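Local coordinates for 27kDa outer membrane protein (PDB 3GYK) that probably works as a thiol-disulfide oxidoreductase, this piece being its DsbA-like thioredoxin domain, at residues A14-N19 and R55-E60; V24-F29 and F148-A153; A74-R79 and P124-H129; M41-G46 and P156-Q161. All blocks are in the same frame, centred on the assembly; numbering follows the deposited sequence. Where two conformers were deposited one is given.

Interaction 1: A14-N19 and R55-E60; sequences APVLGN and RLVYRE
Leu-17 and Leu-56 pair through both of their peptide groups: Leu-17 N gives a nearly straight bond to Leu-56 O (2.7 Å, 179°), and Leu-56 N returns one to Leu-17 O at 2.9 Å. At the next bonded position Pro-15, which has no N-H of its own, still serves as acceptor: Tyr-58 N reaches Pro-15 O at 3.0 Å. The carbonyl of Tyr-58 is less fortunate; Ala-14 CB and Pro-15 CD press on its O, which is buried with no polar partner in the model. The pairing adds the short edge strand 16-18, antiparallel, to strand 54-60 of the mixed sheet of this thioredoxin-like domain, and strand 24-30 takes the other side of 54-60. On the face carrying Leu-17, the leucine crosses the Tyr-58 side chain at about a right angle, CD1 lying over the ring 4.3 Å from its centroid and CD2 3.9 Å from Tyr-58 CE2. An alanine at Tyr-58 would probably leave both leucine methyls without their aromatic partner and open a gap beside helix 84-92, whose Tyr-84 and Trp-89 also touch the ring. The arginines find their partners outside the pair: Arg-55 bonds Thr-25 OG1 and Phe-9 O, while Arg-59, its NH1 3.6 Å from Ala-14 CB, makes a salt bridge with Asp-11.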
loop_
_atom_site.group_PDB
_atom_site.type_symbol
_atom_site.label_atom_id
_atom_site.label_comp_id
_atom_site.label_asym_id
_atom_site.label_seq_id
_atom_site.Cartn_x
_atom_site.Cartn_y
_atom_site.Cartn_z
ATOM N N ALA A 14 -0.508 -0.159 -9.792
ATOM C CA ALA A 14 -0.174 -0.343 -8.370
ATOM C C ALA A 14 1.051 0.499 -8.039
ATOM O O ALA A 14 2.090 0.355 -8.703
ATOM C CB ALA A 14 0.105 -1.847 -8.074
ATOM N N PRO A 15 0.952 1.370 -7.018
ATOM C CA PRO A 15 2.133 2.189 -6.716
ATOM C C PRO A 15 3.389 1.381 -6.397
ATOM O O PRO A 15 3.320 0.331 -5.762
ATOM C CB PRO A 15 1.711 2.989 -5.481
ATOM C CG PRO A 15 0.201 3.050 -5.578
ATOM C CD PRO A 15 -0.215 1.728 -6.182
ATOM N N VAL A 16 4.526 1.912 -6.829
ATOM C CA VAL A 16 5.817 1.318 -6.543
ATOM C C VAL A 16 6.633 2.302 -5.699
ATOM O O VAL A 16 6.827 3.456 -6.098
ATOM C CB VAL A 16 6.580 1.010 -7.850
ATOM C CG1 VAL A 16 8.030 0.567 -7.554
ATOM C CG2 VAL A 16 5.827 -0.075 -8.661
ATOM N N LEU A 17 7.101 1.834 -4.548
ATOM C CA LEU A 17 8.004 2.589 -3.686
ATOM C C LEU A 17 9.316 1.839 -3.544
ATOM O O LEU A 17 9.472 0.774 -4.115
ATOM C CB LEU A 17 7.367 2.805 -2.303
ATOM C CG LEU A 17 6.226 3.829 -2.252
ATOM C CD1 LEU A 17 4.961 3.271 -2.882
ATOM C CD2 LEU A 17 5.957 4.157 -0.776
ATOM N N GLY A 18 10.278 2.413 -2.814
ATOM C CA GLY A 18 11.569 1.735 -2.623
ATOM C C GLY A 18 12.321 1.809 -3.937
ATOM O O GLY A 18 12.207 2.803 -4.679
ATOM N N ASN A 19 13.086 0.770 -4.261
ATOM C CA ASN A 19 13.924 0.813 -5.453
ATOM C C ASN A 19 13.116 0.175 -6.590
ATOM O O ASN A 19 12.803 -1.012 -6.521
ATOM C CB ASN A 19 15.219 0.019 -5.195
ATOM C CG ASN A 19 16.224 0.146 -6.317
ATOM O OD1 ASN A 19 15.868 0.331 -7.486
ATOM N ND2 ASN A 19 17.505 0.084 -5.966
ATOM N N ARG A 55 12.059 -3.454 -3.603
ATOM C CA ARG A 55 10.997 -2.805 -4.318
ATOM C C ARG A 55 9.704 -3.045 -3.542
ATOM O O ARG A 55 9.423 -4.183 -3.168
ATOM C CB ARG A 55 10.862 -3.538 -5.628
ATOM C CG ARG A 55 9.918 -2.968 -6.599
ATOM C CD ARG A 55 10.376 -3.642 -7.903
ATOM N NE ARG A 55 9.508 -3.226 -8.970
ATOM C CZ ARG A 55 8.362 -3.822 -9.257
ATOM N NH1 ARG A 55 7.987 -4.903 -8.579
ATOM N NH2 ARG A 55 7.614 -3.338 -10.242
ATOM N N LEU A 56 8.902 -2.003 -3.347
ATOM C CA LEU A 56 7.697 -2.122 -2.510
ATOM C C LEU A 56 6.443 -1.767 -3.303
ATOM O O LEU A 56 6.315 -0.632 -3.775
ATOM C CB LEU A 56 7.826 -1.189 -1.312
ATOM C CG LEU A 56 6.618 -1.057 -0.399
ATOM C CD1 LEU A 56 6.464 -2.349 0.366
ATOM C CD2 LEU A 56 6.885 0.077 0.548
ATOM N N VAL A 57 5.529 -2.733 -3.452
ATOM C CA VAL A 57 4.331 -2.578 -4.299
ATOM C C VAL A 57 3.129 -2.468 -3.353
ATOM O O VAL A 57 2.974 -3.279 -2.427
ATOM C CB VAL A 57 4.154 -3.758 -5.307
ATOM C CG1 VAL A 57 2.724 -3.758 -5.928
ATOM C CG2 VAL A 57 5.218 -3.680 -6.418
ATOM N N TYR A 58 2.268 -1.486 -3.597
ATOM C CA TYR A 58 1.116 -1.283 -2.716
ATOM C C TYR A 58 -0.205 -1.712 -3.331
ATOM O O TYR A 58 -0.522 -1.337 -4.480
ATOM C CB TYR A 58 1.036 0.192 -2.330
ATOM C CG TYR A 58 1.922 0.598 -1.174
ATOM C CD1 TYR A 58 2.684 -0.334 -0.468
ATOM C CD2 TYR A 58 1.939 1.906 -0.748
ATOM C CE1 TYR A 58 3.453 0.051 0.648
ATOM C CE2 TYR A 58 2.707 2.299 0.348
ATOM C CZ TYR A 58 3.448 1.369 1.043
ATOM O OH TYR A 58 4.203 1.778 2.118
ATOM N N ARG A 59 -0.987 -2.475 -2.557
ATOM C CA ARG A 59 -2.360 -2.782 -2.907
ATOM C C ARG A 59 -3.264 -2.109 -1.860
ATOM O O ARG A 59 -3.308 -2.517 -0.671
ATOM C CB ARG A 59 -2.638 -4.302 -2.868
ATOM C CG ARG A 59 -1.851 -5.173 -3.894
ATOM C CD ARG A 59 -1.900 -4.671 -5.353
ATOM N NE ARG A 59 -3.222 -4.251 -5.823
ATOM C CZ ARG A 59 -3.500 -4.038 -7.107
ATOM N NH1 ARG A 59 -2.544 -4.271 -8.039
ATOM N NH2 ARG A 59 -4.695 -3.546 -7.469
ATOM N N GLU A 60 -3.970 -1.084 -2.301
ATOM C CA GLU A 60 -4.979 -0.449 -1.450
ATOM C C GLU A 60 -6.137 -1.410 -1.389
ATOM O O GLU A 60 -6.748 -1.729 -2.423
ATOM C CB GLU A 60 -5.409 0.877 -2.090
ATOM C CG GLU A 60 -4.285 1.886 -2.202
ATOM C CD GLU A 60 -4.241 2.834 -0.978
ATOM O OE1 GLU A 60 -5.141 2.738 -0.117
ATOM O OE2 GLU A 60 -3.320 3.682 -0.911
#

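Interaction 2: V24-F29 and F148-A153; sequences VTVVEF and FVVEDA
Phe-148 and Glu-28 run alongside each other in the same direction and form a tightly packed part of the contact. Glu-28 CG is anti to the backbone N (chi1 -177°) and stands 3.4 Å from Phe-148 CE1; beyond it the extended chain keeps the carboxylate beside the ring, the two planes 31° apart. Val-26 CG1 meets the same ring at CD1, 4.0 Å away. Across the sheet, Val-27 and Val-149 are also aligned, CB to CB at 3.9 Å, and their peptides exchange two bonds, Val-27 N to Val-149 O and Val-149 N to Val-27 O. This is the antiparallel pairing of strand 24-30, central in the thioredoxin-type sheet, with strand 147-150; helix 161-174 packs on the Val-24 and Val-150 side, and helix 124-140 on Phe-29 and Val-149. The Glu-28 side chain comes close to, but does not contact, a CxxC pair whose place at a helix start is consistent with a thioredoxin-type redox site. Toward Glu-151 the packing gives way to a partly exposed, polar end. The type II' turn from Val-150 to Ala-153 bends the chain off, yet Glu-151 N still reaches Thr-25 O at 3.0 Å; its side chain, bent at chi2, folds back, and OE2 accepts Thr-25 N through its anti lone pair (2.8 Å, 172°). The other oxygen, OE1, forms a salt bridge with Arg-5, which also holds the exposed Asp-152.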
loop_
_atom_site.group_PDB
_atom_site.type_symbol
_atom_site.label_atom_id
_atom_site.label_comp_id
_atom_site.label_asym_id
_atom_site.label_seq_id
_atom_site.Cartn_x
_atom_site.Cartn_y
_atom_site.Cartn_z
ATOM N N VAL A 24 14.169 -7.881 -4.930
ATOM C CA VAL A 24 13.079 -8.509 -4.157
ATOM C C VAL A 24 11.917 -7.524 -4.107
ATOM O O VAL A 24 12.100 -6.345 -3.718
ATOM C CB VAL A 24 13.531 -8.872 -2.738
ATOM C CG1 VAL A 24 12.350 -9.362 -1.863
ATOM C CG2 VAL A 24 14.605 -9.918 -2.800
ATOM N N THR A 25 10.730 -7.994 -4.504
ATOM C CA THR A 25 9.499 -7.199 -4.353
ATOM C C THR A 25 8.705 -7.616 -3.125
ATOM O O THR A 25 8.427 -8.815 -2.931
ATOM C CB THR A 25 8.589 -7.320 -5.599
ATOM O OG1 THR A 25 9.284 -6.794 -6.727
ATOM C CG2 THR A 25 7.293 -6.503 -5.428
ATOM N N VAL A 26 8.355 -6.623 -2.309
ATOM C CA VAL A 26 7.445 -6.820 -1.174
ATOM C C VAL A 26 6.134 -6.164 -1.532
ATOM O O VAL A 26 6.125 -4.978 -1.893
ATOM C CB VAL A 26 8.004 -6.192 0.133
ATOM C CG1 VAL A 26 6.935 -6.219 1.248
ATOM C CG2 VAL A 26 9.277 -6.907 0.560
ATOM N N VAL A 27 5.035 -6.912 -1.474
ATOM C CA VAL A 27 3.726 -6.304 -1.718
ATOM C C VAL A 27 3.007 -6.175 -0.383
ATOM O O VAL A 27 3.001 -7.132 0.383
ATOM C CB VAL A 27 2.872 -7.195 -2.656
ATOM C CG1 VAL A 27 1.536 -6.526 -2.938
ATOM C CG2 VAL A 27 3.641 -7.471 -3.987
ATOM N N GLU A 28 2.391 -5.022 -0.100
ATOM C CA GLU A 28 1.595 -4.901 1.129
ATOM C C GLU A 28 0.155 -4.583 0.739
ATOM O O GLU A 28 -0.085 -3.723 -0.120
ATOM C CB GLU A 28 2.117 -3.752 2.012
ATOM C CG GLU A 28 1.331 -3.680 3.341
ATOM C CD GLU A 28 1.730 -2.526 4.268
ATOM O OE1 GLU A 28 2.691 -1.793 3.959
ATOM O OE2 GLU A 28 1.017 -2.343 5.307
ATOM N N PHE A 29 -0.783 -5.291 1.370
ATOM C CA PHE A 29 -2.219 -5.015 1.242
ATOM C C PHE A 29 -2.607 -4.323 2.548
ATOM O O PHE A 29 -2.359 -4.859 3.644
ATOM C CB PHE A 29 -2.991 -6.336 1.161
ATOM C CG PHE A 29 -2.884 -7.062 -0.186
ATOM C CD1 PHE A 29 -4.006 -7.203 -1.009
ATOM C CD2 PHE A 29 -1.668 -7.658 -0.589
ATOM C CE1 PHE A 29 -3.938 -7.895 -2.223
ATOM C CE2 PHE A 29 -1.585 -8.364 -1.804
ATOM C CZ PHE A 29 -2.704 -8.470 -2.632
ATOM N N PHE A 148 1.191 -9.490 3.453
ATOM C CA PHE A 148 2.353 -9.218 2.615
ATOM C C PHE A 148 2.665 -10.384 1.678
ATOM O O PHE A 148 2.397 -11.546 1.969
ATOM C CB PHE A 148 3.603 -8.973 3.485
ATOM C CG PHE A 148 3.508 -7.756 4.365
ATOM C CD1 PHE A 148 3.954 -6.520 3.913
ATOM C CD2 PHE A 148 3.016 -7.861 5.663
ATOM C CE1 PHE A 148 3.890 -5.367 4.754
ATOM C CE2 PHE A 148 2.932 -6.732 6.496
ATOM C CZ PHE A 148 3.371 -5.471 6.027
ATOM N N VAL A 149 3.284 -10.041 0.551
ATOM C CA VAL A 149 3.942 -11.028 -0.313
ATOM C C VAL A 149 5.392 -10.599 -0.332
ATOM O O VAL A 149 5.684 -9.402 -0.455
ATOM C CB VAL A 149 3.410 -10.951 -1.783
ATOM C CG1 VAL A 149 4.133 -11.959 -2.686
ATOM C CG2 VAL A 149 1.889 -11.180 -1.838
ATOM N N VAL A 150 6.309 -11.553 -0.187
ATOM C CA VAL A 150 7.733 -11.255 -0.305
ATOM C C VAL A 150 8.265 -12.239 -1.345
ATOM O O VAL A 150 8.533 -13.407 -1.017
ATOM C CB VAL A 150 8.522 -11.421 1.023
ATOM C CG1 VAL A 150 10.034 -11.038 0.809
ATOM C CG2 VAL A 150 7.862 -10.577 2.147
ATOM N N GLU A 151 8.379 -11.763 -2.593
ATOM C CA GLU A 151 8.741 -12.615 -3.752
ATOM C C GLU A 151 7.776 -13.802 -3.793
ATOM O O GLU A 151 6.588 -13.597 -3.935
ATOM C CB GLU A 151 10.207 -13.087 -3.739
ATOM C CG GLU A 151 11.223 -12.133 -4.297
ATOM C CD GLU A 151 10.933 -11.638 -5.715
ATOM O OE1 GLU A 151 11.060 -12.414 -6.675
ATOM O OE2 GLU A 151 10.661 -10.448 -5.863
ATOM N N ASP A 152 8.285 -15.022 -3.639
ATOM C CA ASP A 152 7.422 -16.205 -3.761
ATOM C C ASP A 152 6.677 -16.551 -2.476
ATOM O O ASP A 152 5.826 -17.447 -2.490
ATOM C CB ASP A 152 8.227 -17.413 -4.212
ATOM C CG ASP A 152 8.702 -17.295 -5.637
ATOM O OD1 ASP A 152 8.044 -16.645 -6.458
ATOM O OD2 ASP A 152 9.737 -17.898 -5.941
ATOM N N ALA A 153 7.010 -15.879 -1.387
ATOM C CA ALA A 153 6.465 -16.207 -0.063
ATOM C C ALA A 153 5.231 -15.366 0.250
ATOM O O ALA A 153 5.171 -14.171 -0.067
ATOM C CB ALA A 153 7.514 -16.026 1.020
#

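Interaction 3: A74-R79 and P124-H129; sequences AALAAR and PEVTAH
Two helices of the helical part of this DsbA-like domain meet here, the last part of the helix that carries Leu-76 against the first turns of 124-140. Leu-76 is the apolar link. Its CD2 sits over the centre of one face of the His-129 ring, 3.9 Å from the centroid and only 8° off the normal, a CH-pi contact; CD1 reaches CD2 of that histidine at 3.7 Å, while CB rests against Val-126 CG2. The CD2 methyl also lies over one face of the Arg-79 guanidinium. The Arg-79 side chain, bent at chi3 (-57°), turns back, and NE donates to Leu-76 O (2.9 Å), which also accepts from Arg-79 N; NH1 bonds Asn-13 OD1. A water accepts from Arg-79 NH2, donates to Leu-76 O and makes a weak bond to Glu-125 OE2. Both nitrogens of the buried imidazole are engaged, ND1 with Asn-13 O and NE2 with Glu-60 N, which fixes the rotation of the ring under the leucine. An alanine at His-129 would probably leave Glu-60 N and Asn-13 O without these mates and take away the flat surface on which the Leu-76 methyls rest. Arg-79 NH2 and Glu-125 OE1, 4.0 Å apart with the oxygen well out of the guanidinium plane, form no salt bridge, so these charges are likely to attract only over a distance, while the weakly bound water bridges NH2 to OE2.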
loop_
_atom_site.group_PDB
_atom_site.type_symbol
_atom_site.label_atom_id
_atom_site.label_comp_id
_atom_site.label_asym_id
_atom_site.label_seq_id
_atom_site.Cartn_x
_atom_site.Cartn_y
_atom_site.Cartn_z
ATOM N N ALA A 74 -8.848 8.435 -2.184
ATOM C CA ALA A 74 -8.122 9.716 -2.090
ATOM C C ALA A 74 -6.633 9.483 -2.341
ATOM O O ALA A 74 -5.997 10.228 -3.091
ATOM C CB ALA A 74 -8.321 10.310 -0.734
ATOM N N ALA A 75 -6.086 8.446 -1.711
ATOM C CA ALA A 75 -4.677 8.139 -1.877
ATOM C C ALA A 75 -4.370 7.836 -3.341
ATOM O O ALA A 75 -3.432 8.410 -3.904
ATOM C CB ALA A 75 -4.259 6.950 -0.949
ATOM N N LEU A 76 -5.157 6.964 -3.967
ATOM C CA LEU A 76 -4.919 6.634 -5.376
ATOM C C LEU A 76 -5.063 7.878 -6.246
ATOM O O LEU A 76 -4.272 8.062 -7.175
ATOM C CB LEU A 76 -5.860 5.526 -5.862
ATOM C CG LEU A 76 -5.568 4.157 -5.222
ATOM C CD1 LEU A 76 -6.763 3.182 -5.399
ATOM C CD2 LEU A 76 -4.236 3.563 -5.765
ATOM N N ALA A 77 -6.059 8.728 -5.952
ATOM C CA ALA A 77 -6.205 9.993 -6.690
ATOM C C ALA A 77 -4.979 10.912 -6.563
ATOM O O ALA A 77 -4.677 11.680 -7.492
ATOM C CB ALA A 77 -7.503 10.762 -6.268
ATOM N N ALA A 78 -4.285 10.851 -5.425
ATOM C CA ALA A 78 -3.116 11.705 -5.204
ATOM C C ALA A 78 -1.974 11.416 -6.186
ATOM O O ALA A 78 -1.067 12.246 -6.362
ATOM C CB ALA A 78 -2.616 11.599 -3.759
ATOM N N ARG A 79 -2.016 10.255 -6.835
ATOM C CA ARG A 79 -1.017 9.971 -7.887
ATOM C C ARG A 79 -1.054 11.037 -8.984
ATOM O O ARG A 79 -0.014 11.376 -9.572
ATOM C CB ARG A 79 -1.238 8.586 -8.492
ATOM C CG ARG A 79 -0.975 7.449 -7.503
ATOM C CD ARG A 79 -1.356 6.088 -8.080
ATOM N NE ARG A 79 -2.755 5.984 -8.513
ATOM C CZ ARG A 79 -3.246 4.925 -9.147
ATOM N NH1 ARG A 79 -2.448 3.893 -9.393
ATOM N NH2 ARG A 79 -4.513 4.914 -9.556
ATOM N N PRO A 124 -12.236 5.920 -13.179
ATOM C CA PRO A 124 -12.376 4.458 -13.202
ATOM C C PRO A 124 -11.069 3.686 -12.900
ATOM O O PRO A 124 -11.145 2.558 -12.423
ATOM C CB PRO A 124 -12.900 4.162 -14.620
ATOM C CG PRO A 124 -12.511 5.358 -15.438
ATOM C CD PRO A 124 -12.602 6.532 -14.472
ATOM N N GLU A 125 -9.886 4.267 -13.126
ATOM C CA GLU A 125 -8.647 3.556 -12.723
ATOM C C GLU A 125 -8.577 3.343 -11.188
ATOM O O GLU A 125 -7.958 2.387 -10.719
ATOM C CB GLU A 125 -7.365 4.243 -13.241
ATOM C CG GLU A 125 -7.090 5.580 -12.587
ATOM C CD GLU A 125 -5.812 6.264 -13.073
ATOM O OE1 GLU A 125 -4.871 5.572 -13.518
ATOM O OE2 GLU A 125 -5.752 7.511 -13.002
ATOM N N VAL A 126 -9.222 4.229 -10.416
ATOM C CA VAL A 126 -9.209 4.113 -8.959
ATOM C C VAL A 126 -10.051 2.882 -8.557
ATOM O O VAL A 126 -9.592 1.983 -7.808
ATOM C CB VAL A 126 -9.744 5.432 -8.280
ATOM C CG1 VAL A 126 -9.981 5.230 -6.783
ATOM C CG2 VAL A 126 -8.739 6.578 -8.494
ATOM N N THR A 127 -11.261 2.834 -9.102
ATOM C CA THR A 127 -12.134 1.671 -8.946
ATOM C C THR A 127 -11.445 0.368 -9.398
ATOM O O THR A 127 -11.504 -0.642 -8.676
ATOM C CB THR A 127 -13.420 1.879 -9.705
ATOM O OG1 THR A 127 -14.080 3.032 -9.155
ATOM C CG2 THR A 127 -14.323 0.654 -9.577
ATOM N N ALA A 128 -10.778 0.418 -10.564
ATOM C CA ALA A 128 -10.080 -0.750 -11.109
ATOM C C ALA A 128 -9.000 -1.243 -10.141
ATOM O O ALA A 128 -8.868 -2.468 -9.937
ATOM C CB ALA A 128 -9.492 -0.483 -12.530
ATOM N N HIS A 129 -8.242 -0.331 -9.537
ATOM C CA HIS A 129 -7.202 -0.760 -8.570
ATOM C C HIS A 129 -7.836 -1.492 -7.384
ATOM O O HIS A 129 -7.434 -2.593 -7.003
ATOM C CB HIS A 129 -6.377 0.412 -8.057
ATOM C CG HIS A 129 -5.390 0.029 -6.996
ATOM N ND1 HIS A 129 -4.046 -0.127 -7.258
ATOM C CD2 HIS A 129 -5.558 -0.286 -5.683
ATOM C CE1 HIS A 129 -3.422 -0.487 -6.143
ATOM N NE2 HIS A 129 -4.319 -0.607 -5.180
HETATM O O HOH W 1 -5.367 7.608 -10.034
#

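Interaction 4: M41-G46 and P156-Q161; sequences MAEVQG and PGFVEQ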
loop_
_atom_site.group_PDB
_atom_site.type_symbol
_atom_site.label_atom_id
_atom_site.label_comp_id
_atom_site.label_asym_id
_atom_site.label_seq_id
_atom_site.Cartn_x
_atom_site.Cartn_y
_atom_site.Cartn_z
HETATM N N MSE A 41 3.561 0.482 9.402
HETATM C CA MSE A 41 4.178 1.588 8.629
HETATM C C MSE A 41 5.645 1.805 8.984
HETATM O O MSE A 41 6.494 1.852 8.089
HETATM C CB MSE A 41 3.392 2.900 8.801
HETATM C CG MSE A 41 4.081 4.056 8.129
HETATM SE SE MSE A 41 3.230 5.723 8.567
HETATM C CE MSE A 41 4.188 6.133 10.182
ATOM N N ALA A 42 5.953 1.913 10.280
ATOM C CA ALA A 42 7.337 2.123 10.682
ATOM C C ALA A 42 8.266 0.942 10.353
ATOM O O ALA A 42 9.465 1.162 10.108
ATOM C CB ALA A 42 7.438 2.500 12.168
ATOM N N GLU A 43 7.716 -0.282 10.352
ATOM C CA GLU A 43 8.462 -1.503 10.021
ATOM C C GLU A 43 8.828 -1.528 8.540
ATOM O O GLU A 43 9.988 -1.804 8.193
ATOM C CB GLU A 43 7.639 -2.755 10.368
ATOM C CG GLU A 43 7.134 -2.739 11.822
ATOM C CD GLU A 43 8.238 -2.497 12.848
ATOM O OE1 GLU A 43 9.341 -3.082 12.738
ATOM O OE2 GLU A 43 8.010 -1.709 13.792
ATOM N N VAL A 44 7.856 -1.194 7.705
ATOM C CA VAL A 44 8.062 -1.138 6.240
ATOM C C VAL A 44 8.999 0.026 5.888
ATOM O O VAL A 44 9.973 -0.162 5.126
ATOM C CB VAL A 44 6.736 -1.042 5.471
ATOM C CG1 VAL A 44 6.979 -0.952 3.950
ATOM C CG2 VAL A 44 5.839 -2.255 5.758
ATOM N N GLN A 45 8.776 1.214 6.478
ATOM C CA GLN A 45 9.727 2.330 6.266
ATOM C C GLN A 45 11.140 1.947 6.692
ATOM O O GLN A 45 12.127 2.285 6.017
ATOM C CB GLN A 45 9.315 3.584 7.043
ATOM C CG GLN A 45 8.091 4.304 6.515
ATOM C CD GLN A 45 7.755 5.572 7.331
ATOM O OE1 GLN A 45 8.058 5.647 8.514
ATOM N NE2 GLN A 45 7.120 6.551 6.699
ATOM N N GLY A 46 11.241 1.249 7.819
ATOM C CA GLY A 46 12.526 0.786 8.320
ATOM C C GLY A 46 13.213 -0.159 7.343
ATOM O O GLY A 46 14.401 -0.003 7.053
ATOM N N PRO A 156 0.920 -13.556 5.506
ATOM C CA PRO A 156 -0.414 -12.936 5.700
ATOM C C PRO A 156 -0.606 -12.466 7.148
ATOM O O PRO A 156 -1.388 -13.054 7.919
ATOM C CB PRO A 156 -1.366 -14.080 5.373
ATOM C CG PRO A 156 -0.597 -15.330 5.827
ATOM C CD PRO A 156 0.844 -15.027 5.445
ATOM N N GLY A 157 0.108 -11.414 7.520
ATOM C CA GLY A 157 -0.103 -10.864 8.862
ATOM C C GLY A 157 0.868 -9.747 9.155
ATOM O O GLY A 157 1.757 -9.450 8.342
ATOM N N PHE A 158 0.710 -9.160 10.342
ATOM C CA PHE A 158 1.659 -8.158 10.808
ATOM C C PHE A 158 3.039 -8.803 10.994
ATOM O O PHE A 158 3.145 -9.911 11.508
ATOM C CB PHE A 158 1.202 -7.544 12.139
ATOM C CG PHE A 158 2.245 -6.630 12.748
ATOM C CD1 PHE A 158 2.429 -5.338 12.242
ATOM C CD2 PHE A 158 3.044 -7.071 13.795
ATOM C CE1 PHE A 158 3.410 -4.498 12.784
ATOM C CE2 PHE A 158 4.029 -6.233 14.350
ATOM C CZ PHE A 158 4.206 -4.951 13.839
ATOM N N VAL A 159 4.090 -8.101 10.569
ATOM C CA VAL A 159 5.476 -8.517 10.825
ATOM C C VAL A 159 6.340 -7.309 11.183
ATOM O O VAL A 159 6.094 -6.202 10.682
ATOM C CB VAL A 159 6.132 -9.266 9.618
ATOM C CG1 VAL A 159 5.812 -10.782 9.692
ATOM C CG2 VAL A 159 5.707 -8.648 8.267
ATOM N N GLU A 160 7.338 -7.544 12.038
ATOM C CA GLU A 160 8.357 -6.551 12.393
ATOM C C GLU A 160 9.283 -6.315 11.209
ATOM O O GLU A 160 9.310 -7.101 10.258
ATOM C CB GLU A 160 9.210 -7.054 13.571
ATOM C CG GLU A 160 8.491 -7.162 14.894
ATOM C CD GLU A 160 9.400 -7.672 15.988
ATOM O OE1 GLU A 160 10.635 -7.524 15.867
ATOM O OE2 GLU A 160 8.879 -8.233 16.968
ATOM N N GLN A 161 10.073 -5.249 11.286
ATOM C CA GLN A 161 11.112 -5.028 10.275
ATOM C C GLN A 161 12.109 -6.184 10.174
ATOM O O GLN A 161 12.443 -6.603 9.066
ATOM C CB GLN A 161 11.868 -3.745 10.552
ATOM C CG GLN A 161 13.039 -3.508 9.572
ATOM C CD GLN A 161 13.864 -2.286 9.968
ATOM O OE1 GLN A 161 13.380 -1.425 10.705
ATOM N NE2 GLN A 161 15.121 -2.215 9.499
HETATM O O HOH W 2 11.568 -0.867 12.990
#
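Glu-43 OE1 is held by two donors: Gln-161 N, at 2.7 Å (153°) on the anti lone pair, and a water 3.2 Å away. The same water donates to Gln-161 OE1 at 3.0 Å, so the two side chains are joined through it as well. Glu-43 CG is anti to the carbonyl carbon (chi1 -53°), and the chain bends again at chi2; the carboxylate faces the backbone of the other segment, where OE1 also comes 3.4 Å from Gln-161 CB. The two side chains run obliquely across one another, carboxylate and amide planes 46° apart. Glu-160 is the N-cap of helix 161-174, and Gln-161 the first residue of that helix, whose backbone N-H is thus met by a carboxylate from helix 35-50. A negative group placed there would probably be favoured by the helix dipole. Helix 35-50 carries at its start a CxxC pattern like that of thioredoxins, so this surface contact ties it to the C-terminal helix of the domain. Further along, Gln-161 stretches out fully extended over Gly-46, its OE1 3.4 Å from Gly-46 CA; a CB on that glycine would clash with this oxygen. NE2 comes near Gly-46 O, but at a poor angle for a bond. At the other end of the contact Phe-158 meets Glu-43 by its CZ, 4.2 Å from CG, and its ring also meets that of Tyr-36, while Glu-43 CB lies 3.8 Å from Val-159 O.

Overall arrangement
From the N terminus, strand 16-18 pairs with strand 54-60, so interaction 1 closes the first loop, within which strand 24-30 and helix 35-50 open interactions 2 and 4. Those two are completed only near the C-terminal end, by 148-153 and 156-161, so interactions 1, 2 and 4 cross one another along the chain. Interaction 3 begins after interaction 1 has closed and lies wholly within the spans of 2 and 4. Interactions 1 and 2 share the sheet, joined by bonds between strands 54-60 and 24-30. His-129 links interaction 3 to Glu-60 of interaction 1, and Val-44 sets the helix of interaction 4 against Glu-28 and Phe-148.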